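Uncharacterized protein (Bombyx mori, PDB 5AZ1) belongs to the aldo-keto reductase family, binds NADPH, and probably uses it to reduce carbonyl compounds. Local coordinates at residues F74-P79 / P338-K343; K104-Y109 / M136-S141; A113-S118 / E161-K166. All coordinates share one frame; numbering follows the deposited sequence.

How the contacts relate
Contacts 1 and 2 meet at the nicotinamide end of NADPH, while contact 3 lies on the outside of the barrel. The centres of contacts 1 and 2 are about 12 Å apart; Y75 OH and K104 NZ join them with a probable hydrogen bond of 3.0 Å. F74 and W106 also stack between the two. With D70, which forms a salt bridge to K104, the residues Y75, K104 and H137 are consistent with the Asp-Tyr-Lys-His set of aldo-keto reductases. Contact 3 is centred about 13 Å from contact 2 and touches it through Y109 and V105, packed on helix 112-126. It stays clear of contact 1, the nearest atoms being about 6 Å apart.

Contact 1: F74-P79 / P338-K343. With NDP (NADPH dihydro-nicotinamide-adenine-dinucleotide phosphate), chain J.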
loop_
_atom_site.group_PDB
_atom_site.type_symbol
_atom_site.label_atom_id
_atom_site.label_comp_id
_atom_site.label_asym_id
_atom_site.label_seq_id
_atom_site.Cartn_x
_atom_site.Cartn_y
_atom_site.Cartn_z
ATOM N N PHE A 74 1.964 -11.890 -3.017
ATOM C CA PHE A 74 1.028 -12.440 -2.077
ATOM C C PHE A 74 -0.410 -12.241 -2.482
ATOM O O PHE A 74 -1.258 -12.898 -1.960
ATOM C CB PHE A 74 1.262 -11.806 -0.697
ATOM C CG PHE A 74 0.394 -12.375 0.390
ATOM C CD1 PHE A 74 0.634 -13.657 0.870
ATOM C CD2 PHE A 74 -0.664 -11.621 0.957
ATOM C CE1 PHE A 74 -0.159 -14.200 1.895
ATOM C CE2 PHE A 74 -1.459 -12.167 1.985
ATOM C CZ PHE A 74 -1.203 -13.464 2.448
ATOM N N TYR A 75 -0.733 -11.314 -3.374
ATOM C CA TYR A 75 -2.148 -11.069 -3.641
ATOM C C TYR A 75 -2.772 -12.007 -4.670
ATOM O O TYR A 75 -3.965 -11.892 -4.940
ATOM C CB TYR A 75 -2.399 -9.614 -4.009
ATOM C CG TYR A 75 -1.932 -8.553 -2.986
ATOM C CD1 TYR A 75 -1.630 -8.863 -1.660
ATOM C CD2 TYR A 75 -1.858 -7.215 -3.369
ATOM C CE1 TYR A 75 -1.239 -7.888 -0.755
ATOM C CE2 TYR A 75 -1.431 -6.237 -2.497
ATOM C CZ TYR A 75 -1.087 -6.566 -1.196
ATOM O OH TYR A 75 -0.668 -5.556 -0.363
ATOM N N ARG A 76 -1.973 -12.891 -5.254
ATOM C CA ARG A 76 -2.444 -13.939 -6.123
ATOM C C ARG A 76 -2.856 -13.495 -7.498
ATOM O O ARG A 76 -2.881 -14.309 -8.351
ATOM C CB ARG A 76 -3.631 -14.718 -5.537
ATOM C CG ARG A 76 -3.276 -15.800 -4.538
ATOM C CD ARG A 76 -3.110 -15.270 -3.154
ATOM N NE ARG A 76 -3.331 -16.301 -2.140
ATOM C CZ ARG A 76 -2.930 -16.215 -0.866
ATOM N NH1 ARG A 76 -2.253 -15.147 -0.405
ATOM N NH2 ARG A 76 -3.195 -17.215 -0.028
ATOM N N VAL A 77 -3.149 -12.224 -7.726
ATOM C CA VAL A 77 -3.803 -11.781 -8.937
ATOM C C VAL A 77 -2.876 -11.071 -9.946
ATOM O O VAL A 77 -3.369 -10.381 -10.862
ATOM C CB VAL A 77 -5.024 -10.858 -8.595
ATOM C CG1 VAL A 77 -6.081 -11.676 -7.820
ATOM C CG2 VAL A 77 -4.624 -9.628 -7.748
ATOM N N GLU A 78 -1.556 -11.220 -9.826
ATOM C CA GLU A 78 -0.633 -10.512 -10.782
ATOM C C GLU A 78 -0.927 -10.897 -12.228
ATOM O O GLU A 78 -1.024 -9.986 -13.150
ATOM C CB GLU A 78 0.843 -10.780 -10.442
ATOM C CG GLU A 78 1.285 -10.119 -9.134
ATOM C CD GLU A 78 2.618 -10.623 -8.623
ATOM O OE1 GLU A 78 2.804 -11.866 -8.555
ATOM O OE2 GLU A 78 3.526 -9.776 -8.330
ATOM N N PRO A 79 -1.147 -12.226 -12.478
ATOM C CA PRO A 79 -1.476 -12.595 -13.910
ATOM C C PRO A 79 -2.681 -11.877 -14.415
ATOM O O PRO A 79 -2.628 -11.228 -15.470
ATOM C CB PRO A 79 -1.640 -14.133 -13.857
ATOM C CG PRO A 79 -0.893 -14.564 -12.620
ATOM C CD PRO A 79 -1.113 -13.428 -11.616
ATOM N N PRO A 338 -1.419 -18.918 9.969
ATOM C CA PRO A 338 -2.260 -19.660 9.008
ATOM C C PRO A 338 -1.539 -19.972 7.684
ATOM O O PRO A 338 -0.648 -19.195 7.256
ATOM C CB PRO A 338 -3.482 -18.736 8.768
ATOM C CG PRO A 338 -3.396 -17.651 9.787
ATOM C CD PRO A 338 -1.966 -17.579 10.270
ATOM N N ILE A 339 -1.913 -21.099 7.061
ATOM C CA ILE A 339 -1.306 -21.537 5.795
ATOM C C ILE A 339 -1.430 -20.481 4.657
ATOM O O ILE A 339 -0.480 -20.266 3.916
ATOM C CB ILE A 339 -1.849 -22.933 5.356
ATOM C CG1 ILE A 339 -0.896 -23.604 4.330
ATOM C CG2 ILE A 339 -3.305 -22.839 4.853
ATOM C CD1 ILE A 339 -0.554 -25.066 4.638
ATOM N N ALA A 340 -2.576 -19.810 4.551
ATOM C CA ALA A 340 -2.783 -18.772 3.531
ATOM C C ALA A 340 -1.821 -17.533 3.601
ATOM O O ALA A 340 -1.816 -16.746 2.661
ATOM C CB ALA A 340 -4.247 -18.302 3.532
ATOM N N MET A 341 -1.067 -17.371 4.711
ATOM C CA MET A 341 -0.008 -16.376 4.884
ATOM C C MET A 341 1.390 -16.942 4.678
ATOM O O MET A 341 2.371 -16.285 5.049
ATOM C CB MET A 341 -0.030 -15.761 6.288
ATOM C CG MET A 341 -1.399 -15.456 6.888
ATOM S SD MET A 341 -2.438 -14.389 5.902
ATOM C CE MET A 341 -1.838 -12.711 6.204
ATOM N N ARG A 342 1.490 -18.154 4.122
ATOM C CA ARG A 342 2.789 -18.827 3.886
ATOM C C ARG A 342 2.946 -19.570 2.513
ATOM O O ARG A 342 4.069 -19.655 1.982
ATOM C CB ARG A 342 3.053 -19.857 5.007
ATOM C CG ARG A 342 3.320 -19.313 6.406
ATOM C CD ARG A 342 3.596 -20.437 7.450
ATOM N NE ARG A 342 2.450 -21.305 7.777
ATOM C CZ ARG A 342 2.184 -22.537 7.300
ATOM N NH1 ARG A 342 2.956 -23.171 6.401
ATOM N NH2 ARG A 342 1.088 -23.161 7.731
ATOM N N LYS A 343 1.849 -20.167 2.002
ATOM C CA LYS A 343 1.831 -21.037 0.799
ATOM C C LYS A 343 0.536 -20.782 0.037
ATOM O O LYS A 343 -0.546 -20.755 0.638
ATOM C CB LYS A 343 1.853 -22.521 1.182
ATOM C CG LYS A 343 3.183 -23.112 1.665
ATOM C CD LYS A 343 2.914 -24.415 2.452
ATOM C CE LYS A 343 3.900 -25.543 2.204
ATOM N NZ LYS A 343 5.083 -25.455 3.090
HETATM P PA NDP J . -9.249 -0.082 2.472
HETATM O O1A NDP J . -9.076 0.868 3.661
HETATM O O2A NDP J . -8.903 0.327 1.082
HETATM O O5B NDP J . -10.859 -0.387 2.448
HETATM C C5B NDP J . -11.421 -1.445 1.688
HETATM C C4B NDP J . -12.938 -1.445 1.852
HETATM O O4B NDP J . -13.492 -0.132 1.663
HETATM C C3B NDP J . -13.624 -2.387 0.840
HETATM O O3B NDP J . -14.373 -3.366 1.547
HETATM C C2B NDP J . -14.465 -1.461 -0.045
HETATM O O2B NDP J . -15.694 -2.018 -0.523
HETATM C C1B NDP J . -14.656 -0.231 0.825
HETATM N N9A NDP J . -14.678 1.035 0.102
HETATM C C8A NDP J . -13.743 1.491 -0.762
HETATM N N7A NDP J . -14.056 2.721 -1.207
HETATM C C5A NDP J . -15.192 3.072 -0.576
HETATM C C6A NDP J . -16.051 4.255 -0.603
HETATM N N6A NDP J . -15.672 5.290 -1.412
HETATM N N1A NDP J . -17.178 4.223 0.189
HETATM C C2A NDP J . -17.508 3.162 0.972
HETATM N N3A NDP J . -16.755 2.048 1.052
HETATM C C4A NDP J . -15.609 1.965 0.302
HETATM O O3 NDP J . -8.662 -1.508 2.905
HETATM P PN NDP J . -7.444 -2.301 2.240
HETATM O O1N NDP J . -6.590 -2.733 3.393
HETATM O O2N NDP J . -7.968 -3.335 1.252
HETATM O O5D NDP J . -6.771 -1.136 1.309
HETATM C C5D NDP J . -5.431 -1.146 1.024
HETATM C C4D NDP J . -4.840 -1.782 -0.219
HETATM O O4D NDP J . -3.455 -1.562 0.152
HETATM C C3D NDP J . -4.864 -3.272 -0.564
HETATM O O3D NDP J . -5.710 -3.532 -1.660
HETATM C C2D NDP J . -3.415 -3.526 -0.968
HETATM O O2D NDP J . -3.202 -3.017 -2.306
HETATM C C1D NDP J . -2.646 -2.725 0.095
HETATM N N1N NDP J . -2.345 -3.359 1.465
HETATM C C2N NDP J . -1.026 -3.503 1.790
HETATM C C3N NDP J . -0.560 -4.090 2.981
HETATM C C7N NDP J . 0.929 -4.192 3.253
HETATM O O7N NDP J . 1.261 -4.960 4.163
HETATM N N7N NDP J . 1.854 -3.487 2.517
HETATM C C4N NDP J . -1.558 -4.665 3.986
HETATM C C5N NDP J . -2.956 -4.439 3.571
HETATM C C6N NDP J . -3.276 -3.809 2.370
HETATM P P2B NDP J . -15.863 -2.720 -1.981
HETATM O O1X NDP J . -14.540 -3.409 -2.373
HETATM O O2X NDP J . -16.851 -3.806 -1.643
HETATM O O3X NDP J . -16.221 -1.523 -2.819
#
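F74 and R76 reach together for the carbonyl of A340, joining the loop before helix 78-90 to the C-terminal tail. Chi1 of F74 (-176°) swings CG to the far side from N, which brings the far end of the ring up to the tail. From CB the path leads to CG and divides: CD2 lies at the edge of the Y75 ring, in its plane, whereas the other branch runs through CD1 to CE1, 3.1 Å from A340 O and 3.7 Å from M341 CA, and on to CZ, which meets M341 SD at 3.8 Å. The sulfur of M341 is at the edge of the F74 ring, 76° off the ring normal, a Met-aromatic contact made by a methionine chain bent twice. In the (beta/alpha)8 barrel of aldo-keto reductases the C-terminal tail folds over the mouth of the barrel, and this contact holds the tail against the F74-R76 turn. R76 lies over one face of the F74 ring, its NH1 3.2 Å above the plane near the rim. Its guanidinium edge grips two carbonyls: NH1 donates to F74 O at 2.9 Å, and NH2 to a lone pair of A340 O at 3.1 Å, with a weak second bond to A340 O from NH1. Both main bonds lie almost in the guanidinium plane, which fixes its rotation. Around the F74 ring W106, W25 and W344 add aromatic contacts, while Y75 OH lies 3.0 Å from NADPH C2N.

Contact 2: K104-Y109 / M136-S141. With NDP (NADPH dihydro-nicotinamide-adenine-dinucleotide phosphate), chain J.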
loop_
_atom_site.group_PDB
_atom_site.type_symbol
_atom_site.label_atom_id
_atom_site.label_comp_id
_atom_site.label_asym_id
_atom_site.label_seq_id
_atom_site.Cartn_x
_atom_site.Cartn_y
_atom_site.Cartn_z
ATOM N N LYS A 104 5.612 -6.597 -4.764
ATOM C CA LYS A 104 6.195 -6.789 -3.466
ATOM C C LYS A 104 6.672 -8.210 -3.275
ATOM O O LYS A 104 6.093 -9.145 -3.846
ATOM C CB LYS A 104 5.198 -6.426 -2.341
ATOM C CG LYS A 104 4.465 -5.111 -2.518
ATOM C CD LYS A 104 3.470 -4.987 -1.360
ATOM C CE LYS A 104 2.697 -3.711 -1.367
ATOM N NZ LYS A 104 1.284 -3.756 -1.718
ATOM N N VAL A 105 7.753 -8.338 -2.511
ATOM C CA VAL A 105 8.450 -9.588 -2.277
ATOM C C VAL A 105 8.081 -10.001 -0.852
ATOM O O VAL A 105 8.273 -9.212 0.115
ATOM C CB VAL A 105 9.952 -9.347 -2.343
ATOM C CG1 VAL A 105 10.773 -10.592 -1.912
ATOM C CG2 VAL A 105 10.333 -8.896 -3.727
ATOM N N TRP A 106 7.641 -11.242 -0.695
ATOM C CA TRP A 106 7.180 -11.755 0.558
ATOM C C TRP A 106 8.298 -12.316 1.431
ATOM O O TRP A 106 9.506 -12.341 1.055
ATOM C CB TRP A 106 6.067 -12.774 0.241
ATOM C CG TRP A 106 5.134 -13.210 1.356
ATOM C CD1 TRP A 106 5.080 -14.459 1.907
ATOM C CD2 TRP A 106 4.084 -12.471 1.961
ATOM N NE1 TRP A 106 4.086 -14.536 2.829
ATOM C CE2 TRP A 106 3.447 -13.338 2.889
ATOM C CE3 TRP A 106 3.619 -11.173 1.826
ATOM C CZ2 TRP A 106 2.371 -12.936 3.671
ATOM C CZ3 TRP A 106 2.552 -10.759 2.581
ATOM C CH2 TRP A 106 1.934 -11.627 3.513
ATOM N N GLN A 107 7.895 -12.814 2.614
ATOM C CA GLN A 107 8.830 -13.119 3.736
ATOM C C GLN A 107 9.700 -14.297 3.534
ATOM O O GLN A 107 10.764 -14.392 4.168
ATOM C CB GLN A 107 8.031 -13.306 5.042
ATOM C CG GLN A 107 7.489 -12.013 5.606
ATOM C CD GLN A 107 6.337 -11.386 4.851
ATOM O OE1 GLN A 107 6.538 -10.537 3.972
ATOM N NE2 GLN A 107 5.136 -11.712 5.238
ATOM N N HIS A 108 9.364 -15.154 2.553
ATOM C CA HIS A 108 10.275 -16.278 2.273
ATOM C C HIS A 108 11.295 -16.045 1.243
ATOM O O HIS A 108 12.175 -16.921 0.993
ATOM C CB HIS A 108 9.544 -17.559 2.049
ATOM C CG HIS A 108 8.605 -17.557 0.905
ATOM N ND1 HIS A 108 7.474 -16.795 0.878
ATOM C CD2 HIS A 108 8.570 -18.315 -0.208
ATOM C CE1 HIS A 108 6.784 -17.063 -0.211
ATOM N NE2 HIS A 108 7.416 -18.003 -0.872
ATOM N N TYR A 109 11.328 -14.817 0.726
ATOM C CA TYR A 109 12.373 -14.511 -0.281
ATOM C C TYR A 109 13.276 -13.379 0.225
ATOM O O TYR A 109 13.496 -12.390 -0.492
ATOM C CB TYR A 109 11.634 -14.201 -1.624
ATOM C CG TYR A 109 11.031 -15.449 -2.282
ATOM C CD1 TYR A 109 11.828 -16.350 -2.932
ATOM C CD2 TYR A 109 9.685 -15.700 -2.288
ATOM C CE1 TYR A 109 11.318 -17.493 -3.525
ATOM C CE2 TYR A 109 9.155 -16.847 -2.919
ATOM C CZ TYR A 109 9.975 -17.737 -3.519
ATOM O OH TYR A 109 9.500 -18.862 -4.157
ATOM N N MET A 136 9.872 -4.446 -0.167
ATOM C CA MET A 136 9.996 -5.445 0.864
ATOM C C MET A 136 8.722 -5.449 1.680
ATOM O O MET A 136 8.445 -4.520 2.457
ATOM C CB MET A 136 11.208 -5.190 1.717
ATOM C CG MET A 136 11.547 -6.420 2.587
ATOM S SD MET A 136 12.887 -6.148 3.783
ATOM C CE MET A 136 14.185 -5.233 2.963
ATOM N N HIS A 137 7.900 -6.477 1.453
ATOM C CA HIS A 137 6.518 -6.508 1.946
ATOM C C HIS A 137 6.458 -6.388 3.468
ATOM O O HIS A 137 5.649 -5.628 3.993
ATOM C CB HIS A 137 5.788 -7.768 1.460
ATOM C CG HIS A 137 4.310 -7.604 1.334
ATOM N ND1 HIS A 137 3.586 -8.173 0.307
ATOM C CD2 HIS A 137 3.417 -6.907 2.081
ATOM C CE1 HIS A 137 2.314 -7.802 0.406
ATOM N NE2 HIS A 137 2.182 -7.054 1.487
ATOM N N TRP A 138 7.337 -7.111 4.158
ATOM C CA TRP A 138 7.480 -6.986 5.613
ATOM C C TRP A 138 8.912 -7.141 5.945
ATOM O O TRP A 138 9.646 -7.735 5.156
ATOM C CB TRP A 138 6.693 -8.075 6.349
ATOM C CG TRP A 138 5.231 -7.916 6.257
ATOM C CD1 TRP A 138 4.454 -8.303 5.249
ATOM C CD2 TRP A 138 4.369 -7.293 7.211
ATOM N NE1 TRP A 138 3.122 -8.007 5.517
ATOM C CE2 TRP A 138 3.061 -7.360 6.712
ATOM C CE3 TRP A 138 4.572 -6.732 8.479
ATOM C CZ2 TRP A 138 1.940 -6.853 7.420
ATOM C CZ3 TRP A 138 3.456 -6.220 9.183
ATOM C CH2 TRP A 138 2.176 -6.261 8.625
ATOM N N PRO A 139 9.342 -6.629 7.132
ATOM C CA PRO A 139 10.741 -6.720 7.505
ATOM C C PRO A 139 11.170 -8.121 8.058
ATOM O O PRO A 139 12.382 -8.414 8.181
ATOM C CB PRO A 139 10.894 -5.597 8.562
ATOM C CG PRO A 139 9.544 -5.317 9.065
ATOM C CD PRO A 139 8.577 -5.737 8.025
ATOM N N MET A 140 10.212 -8.972 8.371
ATOM C CA MET A 140 10.513 -10.323 8.883
ATOM C C MET A 140 10.935 -11.250 7.745
ATOM O O MET A 140 10.447 -11.138 6.616
ATOM C CB MET A 140 9.320 -10.939 9.615
ATOM C CG MET A 140 8.723 -10.071 10.688
ATOM S SD MET A 140 7.432 -8.951 10.118
ATOM C CE MET A 140 6.073 -9.967 9.541
ATOM N N SER A 141 11.869 -12.138 8.078
ATOM C CA SER A 141 12.289 -13.218 7.232
ATOM C C SER A 141 11.766 -14.555 7.813
ATOM O O SER A 141 12.296 -15.050 8.801
ATOM C CB SER A 141 13.793 -13.236 7.208
ATOM O OG SER A 141 14.347 -13.585 8.468
HETATM P PA NDP J . -9.249 -0.082 2.472
HETATM O O1A NDP J . -9.076 0.868 3.661
HETATM O O2A NDP J . -8.903 0.327 1.082
HETATM O O5B NDP J . -10.859 -0.387 2.448
HETATM C C5B NDP J . -11.421 -1.445 1.688
HETATM C C4B NDP J . -12.938 -1.445 1.852
HETATM O O4B NDP J . -13.492 -0.132 1.663
HETATM C C3B NDP J . -13.624 -2.387 0.840
HETATM O O3B NDP J . -14.373 -3.366 1.547
HETATM C C2B NDP J . -14.465 -1.461 -0.045
HETATM O O2B NDP J . -15.694 -2.018 -0.523
HETATM C C1B NDP J . -14.656 -0.231 0.825
HETATM N N9A NDP J . -14.678 1.035 0.102
HETATM C C8A NDP J . -13.743 1.491 -0.762
HETATM N N7A NDP J . -14.056 2.721 -1.207
HETATM C C5A NDP J . -15.192 3.072 -0.576
HETATM C C6A NDP J . -16.051 4.255 -0.603
HETATM N N6A NDP J . -15.672 5.290 -1.412
HETATM N N1A NDP J . -17.178 4.223 0.189
HETATM C C2A NDP J . -17.508 3.162 0.972
HETATM N N3A NDP J . -16.755 2.048 1.052
HETATM C C4A NDP J . -15.609 1.965 0.302
HETATM O O3 NDP J . -8.662 -1.508 2.905
HETATM P PN NDP J . -7.444 -2.301 2.240
HETATM O O1N NDP J . -6.590 -2.733 3.393
HETATM O O2N NDP J . -7.968 -3.335 1.252
HETATM O O5D NDP J . -6.771 -1.136 1.309
HETATM C C5D NDP J . -5.431 -1.146 1.024
HETATM C C4D NDP J . -4.840 -1.782 -0.219
HETATM O O4D NDP J . -3.455 -1.562 0.152
HETATM C C3D NDP J . -4.864 -3.272 -0.564
HETATM O O3D NDP J . -5.710 -3.532 -1.660
HETATM C C2D NDP J . -3.415 -3.526 -0.968
HETATM O O2D NDP J . -3.202 -3.017 -2.306
HETATM C C1D NDP J . -2.646 -2.725 0.095
HETATM N N1N NDP J . -2.345 -3.359 1.465
HETATM C C2N NDP J . -1.026 -3.503 1.790
HETATM C C3N NDP J . -0.560 -4.090 2.981
HETATM C C7N NDP J . 0.929 -4.192 3.253
HETATM O O7N NDP J . 1.261 -4.960 4.163
HETATM N N7N NDP J . 1.854 -3.487 2.517
HETATM C C4N NDP J . -1.558 -4.665 3.986
HETATM C C5N NDP J . -2.956 -4.439 3.571
HETATM C C6N NDP J . -3.276 -3.809 2.370
HETATM P P2B NDP J . -15.863 -2.720 -1.981
HETATM O O1X NDP J . -14.540 -3.409 -2.373
HETATM O O2X NDP J . -16.851 -3.806 -1.643
HETATM O O3X NDP J . -16.221 -1.523 -2.819
HETATM O O HOH W 1 4.111 -10.272 -1.575
HETATM O O HOH W 2 8.647 -9.538 2.801
#
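K104 lays its aliphatic chain across the H137 imidazole, CD standing 3.5 Å from the ring centroid and almost on its normal, a CH-pi contact; its NZ forms a salt bridge with D70. V105 pairs in parallel with M136, and its carbonyl receives the H137 N-H at 3.1 Å. W106 comes to the other face of H137 edge first, CE3 3.4 Å from ND1 and the planes at 88°, a T-shaped pair. W138 in turn aims its edge at the W106 face, offset. Q107, bent at chi2 (72°), folds back so that NE2 lies over the centre of the W106 ring and OE1 meets W138 CD1 at 3.3 Å. A water lies among V105 O, Q107 OE1 and W138 N, accepting from the last; another sits at H137 ND1, 2.9 Å away. H137 NE2 faces the carboxamide O7N of NADPH at 3.5 Å. With an alanine here, K104 and W106 would probably lose the ring between them, and the carboxamide its imidazole neighbour. Strands 100-105 and 133-136 are adjacent in the parallel barrel; on their outer side V105 packs on helices 112-126 and 153-165, and M136 on the latter.

Contact 3: A113-S118 / E161-K166; sequences ADVEVS and EEVLKK
The carboxylates of E116 and E162 sit near each other with planes 36° apart, like charges whose OE2 atoms stay 5.3 Å apart. E162 has two deposited conformers, and its contacts are told for one of them and are less certain for that reason. In it, E162 OE2 crosses the E116 chain, 3.6 Å from CB. K166 NZ meets that oxygen from above the carboxylate plane at 2.6 Å, a salt bridge four residues apart in the chain that, in this conformer, may temper the repulsion. E116 OE2 is paired with R120 of its own helix and accepts from a water at 2.5 Å; this water also takes a weak bond from K166 NZ. In the aldo-keto reductase barrel, helices 112-126 and 153-165 belong to the outer layer around the parallel strands, and here their axes pass at 9.1 Å and cross at -51°. Closest in backbone are E116 and V163. Beneath these charges the joint is apolar. V163 CG1, set anti to its carbonyl carbon (chi1 -64°), presses on the backbone of helix 112-126, 3.5 Å from E116 CA. The same methyl lies 4.0 Å from V115 CG1, and V163 CG2 touches that methyl as well; the two valine side chains cross at about a right angle. V115 is buried further against T156 and F160 of the facing helix.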
loop_
_atom_site.group_PDB
_atom_site.type_symbol
_atom_site.label_atom_id
_atom_site.label_comp_id
_atom_site.label_asym_id
_atom_site.label_seq_id
_atom_site.Cartn_x
_atom_site.Cartn_y
_atom_site.Cartn_z
ATOM N N ALA A 113 19.824 -12.993 -2.892
ATOM C CA ALA A 113 19.651 -13.605 -4.245
ATOM C C ALA A 113 18.249 -13.929 -4.504
ATOM O O ALA A 113 17.845 -14.021 -5.646
ATOM C CB ALA A 113 20.498 -14.859 -4.378
ATOM N N ASP A 114 17.428 -14.096 -3.475
ATOM C CA ASP A 114 16.054 -14.416 -3.778
ATOM C C ASP A 114 15.176 -13.278 -4.241
ATOM O O ASP A 114 14.065 -13.535 -4.708
ATOM C CB ASP A 114 15.415 -15.048 -2.570
ATOM C CG ASP A 114 15.886 -16.544 -2.359
ATOM O OD1 ASP A 114 16.096 -17.335 -3.314
ATOM O OD2 ASP A 114 16.027 -16.894 -1.208
ATOM N N VAL A 115 15.601 -12.028 -4.032
ATOM C CA VAL A 115 14.745 -10.879 -4.398
ATOM C C VAL A 115 14.572 -10.920 -5.925
ATOM O O VAL A 115 13.476 -10.832 -6.396
ATOM C CB VAL A 115 15.384 -9.575 -3.941
ATOM C CG1 VAL A 115 14.607 -8.365 -4.412
ATOM C CG2 VAL A 115 15.485 -9.565 -2.392
ATOM N N GLU A 116 15.650 -11.160 -6.641
ATOM C CA GLU A 116 15.677 -11.268 -8.120
ATOM C C GLU A 116 14.725 -12.384 -8.614
ATOM O O GLU A 116 13.954 -12.180 -9.558
ATOM C CB GLU A 116 17.136 -11.429 -8.597
ATOM C CG GLU A 116 17.371 -11.500 -10.100
ATOM C CD GLU A 116 17.332 -12.937 -10.753
ATOM O OE1 GLU A 116 17.057 -13.931 -10.047
ATOM O OE2 GLU A 116 17.557 -13.052 -11.996
ATOM N N VAL A 117 14.711 -13.517 -7.913
ATOM C CA VAL A 117 13.863 -14.664 -8.312
ATOM C C VAL A 117 12.429 -14.228 -8.047
ATOM O O VAL A 117 11.624 -14.279 -8.959
ATOM C CB VAL A 117 14.190 -15.959 -7.533
ATOM C CG1 VAL A 117 13.355 -17.146 -8.005
ATOM C CG2 VAL A 117 15.645 -16.336 -7.688
ATOM N N SER A 118 12.118 -13.719 -6.843
ATOM C CA SER A 118 10.747 -13.381 -6.560
ATOM C C SER A 118 10.233 -12.317 -7.591
ATOM O O SER A 118 9.114 -12.397 -8.063
ATOM C CB SER A 118 10.538 -12.856 -5.108
ATOM O OG SER A 118 9.115 -12.520 -4.919
ATOM N N GLU A 161 18.758 -3.579 -4.071
ATOM C CA GLU A 161 19.733 -2.730 -4.747
ATOM C C GLU A 161 20.250 -3.386 -6.015
ATOM O O GLU A 161 20.508 -2.656 -7.025
ATOM C CB GLU A 161 20.898 -2.310 -3.824
ATOM C CG GLU A 161 20.447 -1.363 -2.695
ATOM C CD GLU A 161 21.479 -1.041 -1.596
ATOM O OE1 GLU A 161 22.448 -1.782 -1.464
ATOM O OE2 GLU A 161 21.249 -0.097 -0.792
ATOM N N GLU A 162 20.361 -4.733 -5.968
ATOM C CA GLU A 162 20.770 -5.550 -7.146
ATOM C C GLU A 162 19.703 -5.521 -8.247
ATOM O O GLU A 162 20.017 -5.365 -9.413
ATOM C CB GLU A 162 21.089 -7.042 -6.801
ATOM C CG GLU A 162 21.488 -7.980 -7.975
ATOM C CD GLU A 162 21.002 -9.454 -7.815
ATOM O OE1 GLU A 162 21.195 -10.134 -6.782
ATOM O OE2 GLU A 162 20.400 -9.983 -8.763
ATOM N N VAL A 163 18.449 -5.713 -7.897
ATOM C CA VAL A 163 17.407 -5.778 -8.948
ATOM C C VAL A 163 17.171 -4.371 -9.574
ATOM O O VAL A 163 16.865 -4.259 -10.745
ATOM C CB VAL A 163 16.094 -6.375 -8.437
ATOM C CG1 VAL A 163 16.320 -7.841 -8.020
ATOM C CG2 VAL A 163 15.469 -5.584 -7.284
ATOM N N LEU A 164 17.462 -3.321 -8.798
ATOM C CA LEU A 164 17.465 -1.944 -9.278
ATOM C C LEU A 164 18.527 -1.728 -10.304
ATOM O O LEU A 164 18.245 -1.251 -11.398
ATOM C CB LEU A 164 17.621 -0.970 -8.125
ATOM C CG LEU A 164 17.456 0.545 -8.443
ATOM C CD1 LEU A 164 16.016 0.804 -8.879
ATOM C CD2 LEU A 164 17.760 1.379 -7.199
ATOM N N LYS A 165 19.745 -2.142 -10.003
ATOM C CA LYS A 165 20.837 -2.034 -10.954
ATOM C C LYS A 165 20.606 -2.873 -12.236
ATOM O O LYS A 165 21.135 -2.551 -13.313
ATOM C CB LYS A 165 22.127 -2.474 -10.262
ATOM C CG LYS A 165 23.367 -2.577 -11.165
ATOM C CD LYS A 165 23.738 -1.250 -11.818
ATOM C CE LYS A 165 24.770 -1.561 -12.914
ATOM N NZ LYS A 165 25.471 -0.379 -13.407
ATOM N N LYS A 166 19.864 -3.964 -12.109
ATOM C CA LYS A 166 19.518 -4.790 -13.267
ATOM C C LYS A 166 18.329 -4.255 -14.065
ATOM O O LYS A 166 18.055 -4.759 -15.123
ATOM C CB LYS A 166 19.224 -6.218 -12.843
ATOM C CG LYS A 166 20.528 -6.976 -12.708
ATOM C CD LYS A 166 20.312 -8.358 -12.146
ATOM C CE LYS A 166 21.667 -9.084 -11.995
ATOM N NZ LYS A 166 21.551 -10.272 -11.088
HETATM O O HOH W 3 19.199 -11.587 -13.162
HETATM O O HOH W 4 18.783 -10.413 -5.824
#